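Local coordinates for protein reducing end xylose-releasing exo-oligoxylanase (Bacillus halodurans, PDB 1WU4) that hydrolyses xylooligosaccharides of three or more units, releasing xylose from the reducing end with inversion of anomeric configuration, at residues Ile232-Glu237 against Ala285-Lys290. The protein carries 1 engineered substitution. Residues are numbered along the deposited sequence; the frame is centred on the assembly and turned at random.
Sequences IACHPE and AEEINK
Lys290 reaches from helix 282-295 to the loop that follows helix 216-233 and hydrogen-bonds to it directly. Its NZ donates to Pro236 O at 2.8 Å. The angle at Pro236 O between its carbonyl carbon and the lysine nitrogen is 125°, and the nitrogen sits 32° from the carbonyl plane. Beyond CG the lysine chain is extended, and its methylenes pass the carbonyl oxygens of Pro236 and Glu237. CE lies 3.2 Å from Pro236 O, and CB lies 3.8 Å from Glu237 O. An alanine here would probably leave Pro236 O without its charged donor and open a gap beside the loop where the methylenes had lain.

A water adds a second polar link. It donates to Glu237 O (2.9 Å) and to Lys290 O (2.7 Å), joining the two backbones.

The loop has its own brace. Glu237 N donates to His235 ND1 at 3.0 Å, and Pro236 CD rests over one face of the imidazole, toward its rim.

Farther in, the carboxylate of Glu287 meets the CB and SG of Cys234, both residues being buried. Glu287 CG is anti to the backbone N (chi1 161°), and the chain then bends at chi2. OE1 lies 3.5 Å from Cys234 CB and OE2 3.6 Å from Cys234 SG.

The contact joins the loop just after helix 216-233 to helix 282-295 in the (alpha/alpha)6 barrel of glycoside hydrolase family 8, away from the residues assigned to catalysis by similarity to relatives. Both segments also pack on helix 265-278: Cys234 on Val267, Glu287 on Ile271.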
ATOM      1  N   ILE A 232     -16.441  -1.713  10.102  1.00 10.69           N
ATOM      2  CA  ILE A 232     -17.722  -1.263   9.573  1.00 10.43           C
ATOM      3  C   ILE A 232     -17.716  -1.051   8.058  1.00 10.66           C
ATOM      4  O   ILE A 232     -18.774  -1.005   7.434  1.00 14.06           O
ATOM      5  CB  ILE A 232     -18.224   0.037  10.275  1.00 10.55           C
ATOM      6  CG1 ILE A 232     -17.245   1.192  10.059  1.00 11.86           C
ATOM      7  CG2 ILE A 232     -18.413  -0.222  11.766  1.00 15.53           C
ATOM      8  CD1 ILE A 232     -17.757   2.525  10.599  1.00 12.01           C
ATOM      9  N   ALA A 233     -16.532  -0.950   7.461  1.00 10.20           N
ATOM     10  CA  ALA A 233     -16.432  -0.739   6.018  1.00 10.32           C
ATOM     11  C   ALA A 233     -16.562  -2.030   5.205  1.00  9.52           C
ATOM     12  O   ALA A 233     -17.062  -2.011   4.078  1.00 11.27           O
ATOM     13  CB  ALA A 233     -15.118  -0.048   5.685  1.00 13.47           C
ATOM     14  N   CYS A 234     -16.119  -3.147   5.777  1.00  9.76           N
ATOM     15  CA  CYS A 234     -16.193  -4.437   5.093  1.00 10.18           C
ATOM     16  C   CYS A 234     -17.569  -5.075   5.258  1.00 11.48           C
ATOM     17  O   CYS A 234     -18.102  -5.135   6.368  1.00 12.93           O
ATOM     18  CB  CYS A 234     -15.125  -5.388   5.640  1.00 11.33           C
ATOM     19  SG  CYS A 234     -13.427  -4.856   5.336  1.00 10.84           S
ATOM     20  N   HIS A 235     -18.139  -5.559   4.157  1.00 10.42           N
ATOM     21  CA  HIS A 235     -19.455  -6.194   4.205  1.00 11.13           C
ATOM     22  C   HIS A 235     -19.399  -7.357   5.192  1.00 10.51           C
ATOM     23  O   HIS A 235     -18.474  -8.167   5.154  1.00 11.26           O
ATOM     24  CB  HIS A 235     -19.861  -6.684   2.814  1.00 11.72           C
ATOM     25  CG  HIS A 235     -21.294  -7.104   2.721  1.00 12.38           C
ATOM     26  ND1 HIS A 235     -21.724  -8.368   3.060  1.00 14.34           N
ATOM     27  CD2 HIS A 235     -22.403  -6.408   2.378  1.00 13.39           C
ATOM     28  CE1 HIS A 235     -23.037  -8.433   2.932  1.00 12.62           C
ATOM     29  NE2 HIS A 235     -23.474  -7.256   2.520  1.00 14.71           N
ATOM     30  N   PRO A 236     -20.399  -7.460   6.085  1.00 11.84           N
ATOM     31  CA  PRO A 236     -20.430  -8.532   7.084  1.00 14.30           C
ATOM     32  C   PRO A 236     -20.492  -9.967   6.579  1.00 11.94           C
ATOM     33  O   PRO A 236     -20.079 -10.884   7.287  1.00 14.40           O
ATOM     34  CB  PRO A 236     -21.639  -8.164   7.940  1.00 16.45           C
ATOM     35  CG  PRO A 236     -22.552  -7.523   6.958  1.00 18.05           C
ATOM     36  CD  PRO A 236     -21.616  -6.632   6.167  1.00 11.61           C
ATOM     37  N   GLU A 237     -20.995 -10.167   5.367  1.00 12.28           N
ATOM     38  CA  GLU A 237     -21.101 -11.517   4.821  1.00 12.65           C
ATOM     39  C   GLU A 237     -19.987 -11.877   3.841  1.00 12.62           C
ATOM     40  O   GLU A 237     -19.374 -12.942   3.947  1.00 12.50           O
ATOM     41  CB  GLU A 237     -22.454 -11.697   4.127  1.00 16.61           C
ATOM     42  CG  GLU A 237     -23.649 -11.310   4.982  1.00 24.67           C
ATOM     43  CD  GLU A 237     -23.671 -12.026   6.317  1.00 27.45           C
ATOM     44  OE1 GLU A 237     -23.661 -13.274   6.319  1.00 31.78           O
ATOM     45  OE2 GLU A 237     -23.700 -11.340   7.363  1.00 31.71           O
ATOM     46  N   ALA A 285      -8.949 -12.671  10.978  1.00 11.38           N
ATOM     47  CA  ALA A 285      -8.996 -14.030  10.449  1.00 11.84           C
ATOM     48  C   ALA A 285     -10.367 -14.285   9.829  1.00 12.02           C
ATOM     49  O   ALA A 285     -10.475 -14.844   8.738  1.00 12.77           O
ATOM     50  CB  ALA A 285      -8.727 -15.036  11.562  1.00 12.86           C
ATOM     51  N   GLU A 286     -11.416 -13.860  10.525  1.00 10.36           N
ATOM     52  CA  GLU A 286     -12.771 -14.049  10.030  1.00 11.53           C
ATOM     53  C   GLU A 286     -13.030 -13.241   8.759  1.00 10.24           C
ATOM     54  O   GLU A 286     -13.733 -13.700   7.858  1.00 11.32           O
ATOM     55  CB  GLU A 286     -13.777 -13.677  11.122  1.00 12.24           C
ATOM     56  CG  GLU A 286     -13.779 -14.665  12.286  1.00 16.34           C
ATOM     57  CD  GLU A 286     -14.495 -14.148  13.517  1.00 23.30           C
ATOM     58  OE1 GLU A 286     -14.627 -14.921  14.489  1.00 29.47           O
ATOM     59  OE2 GLU A 286     -14.916 -12.971  13.523  1.00 29.12           O
ATOM     60  N   GLU A 287     -12.455 -12.044   8.690  1.00 10.73           N
ATOM     61  CA  GLU A 287     -12.618 -11.179   7.524  1.00 10.99           C
ATOM     62  C   GLU A 287     -11.954 -11.795   6.296  1.00  9.17           C
ATOM     63  O   GLU A 287     -12.545 -11.833   5.215  1.00 10.28           O
ATOM     64  CB  GLU A 287     -12.027  -9.797   7.821  1.00  9.89           C
ATOM     65  CG  GLU A 287     -11.700  -8.931   6.603  1.00  9.18           C
ATOM     66  CD  GLU A 287     -12.899  -8.595   5.736  1.00 12.15           C
ATOM     67  OE1 GLU A 287     -14.051  -8.656   6.215  1.00 11.89           O
ATOM     68  OE2 GLU A 287     -12.684  -8.246   4.556  1.00 12.00           O
ATOM     69  N   ILE A 288     -10.729 -12.284   6.462  1.00 10.12           N
ATOM     70  CA  ILE A 288     -10.026 -12.903   5.346  1.00  9.51           C
ATOM     71  C   ILE A 288     -10.757 -14.175   4.915  1.00  9.62           C
ATOM     72  O   ILE A 288     -10.865 -14.463   3.721  1.00 11.51           O
ATOM     73  CB  ILE A 288      -8.555 -13.207   5.712  1.00  9.85           C
ATOM     74  CG1 ILE A 288      -7.793 -11.888   5.920  1.00 10.30           C
ATOM     75  CG2 ILE A 288      -7.899 -14.037   4.620  1.00  9.86           C
ATOM     76  CD1 ILE A 288      -7.885 -10.913   4.753  1.00 13.20           C
ATOM     77  N   ASN A 289     -11.281 -14.928   5.879  1.00 10.10           N
ATOM     78  CA  ASN A 289     -12.014 -16.138   5.529  1.00  9.75           C
ATOM     79  C   ASN A 289     -13.243 -15.786   4.695  1.00 10.36           C
ATOM     80  O   ASN A 289     -13.603 -16.524   3.783  1.00 11.91           O
ATOM     81  CB  ASN A 289     -12.440 -16.911   6.781  1.00  9.85           C
ATOM     82  CG  ASN A 289     -11.277 -17.588   7.471  1.00 12.03           C
ATOM     83  OD1 ASN A 289     -10.195 -17.733   6.897  1.00 11.18           O
ATOM     84  ND2 ASN A 289     -11.498 -18.027   8.705  1.00 12.04           N
ATOM     85  N   LYS A 290     -13.881 -14.660   5.007  1.00 12.37           N
ATOM     86  CA  LYS A 290     -15.060 -14.221   4.261  1.00 11.59           C
ATOM     87  C   LYS A 290     -14.708 -13.897   2.810  1.00  8.76           C
ATOM     88  O   LYS A 290     -15.385 -14.349   1.882  1.00 10.82           O
ATOM     89  CB  LYS A 290     -15.682 -12.980   4.911  1.00 12.46           C
ATOM     90  CG  LYS A 290     -16.327 -13.217   6.267  1.00 15.11           C
ATOM     91  CD  LYS A 290     -16.857 -11.910   6.841  1.00 14.94           C
ATOM     92  CE  LYS A 290     -17.309 -12.087   8.280  1.00 17.00           C
ATOM     93  NZ  LYS A 290     -17.739 -10.797   8.888  1.00 15.98           N
TER
HETATM   94  O   HOH W   1     -18.050 -14.867   2.305  1.00 14.53           O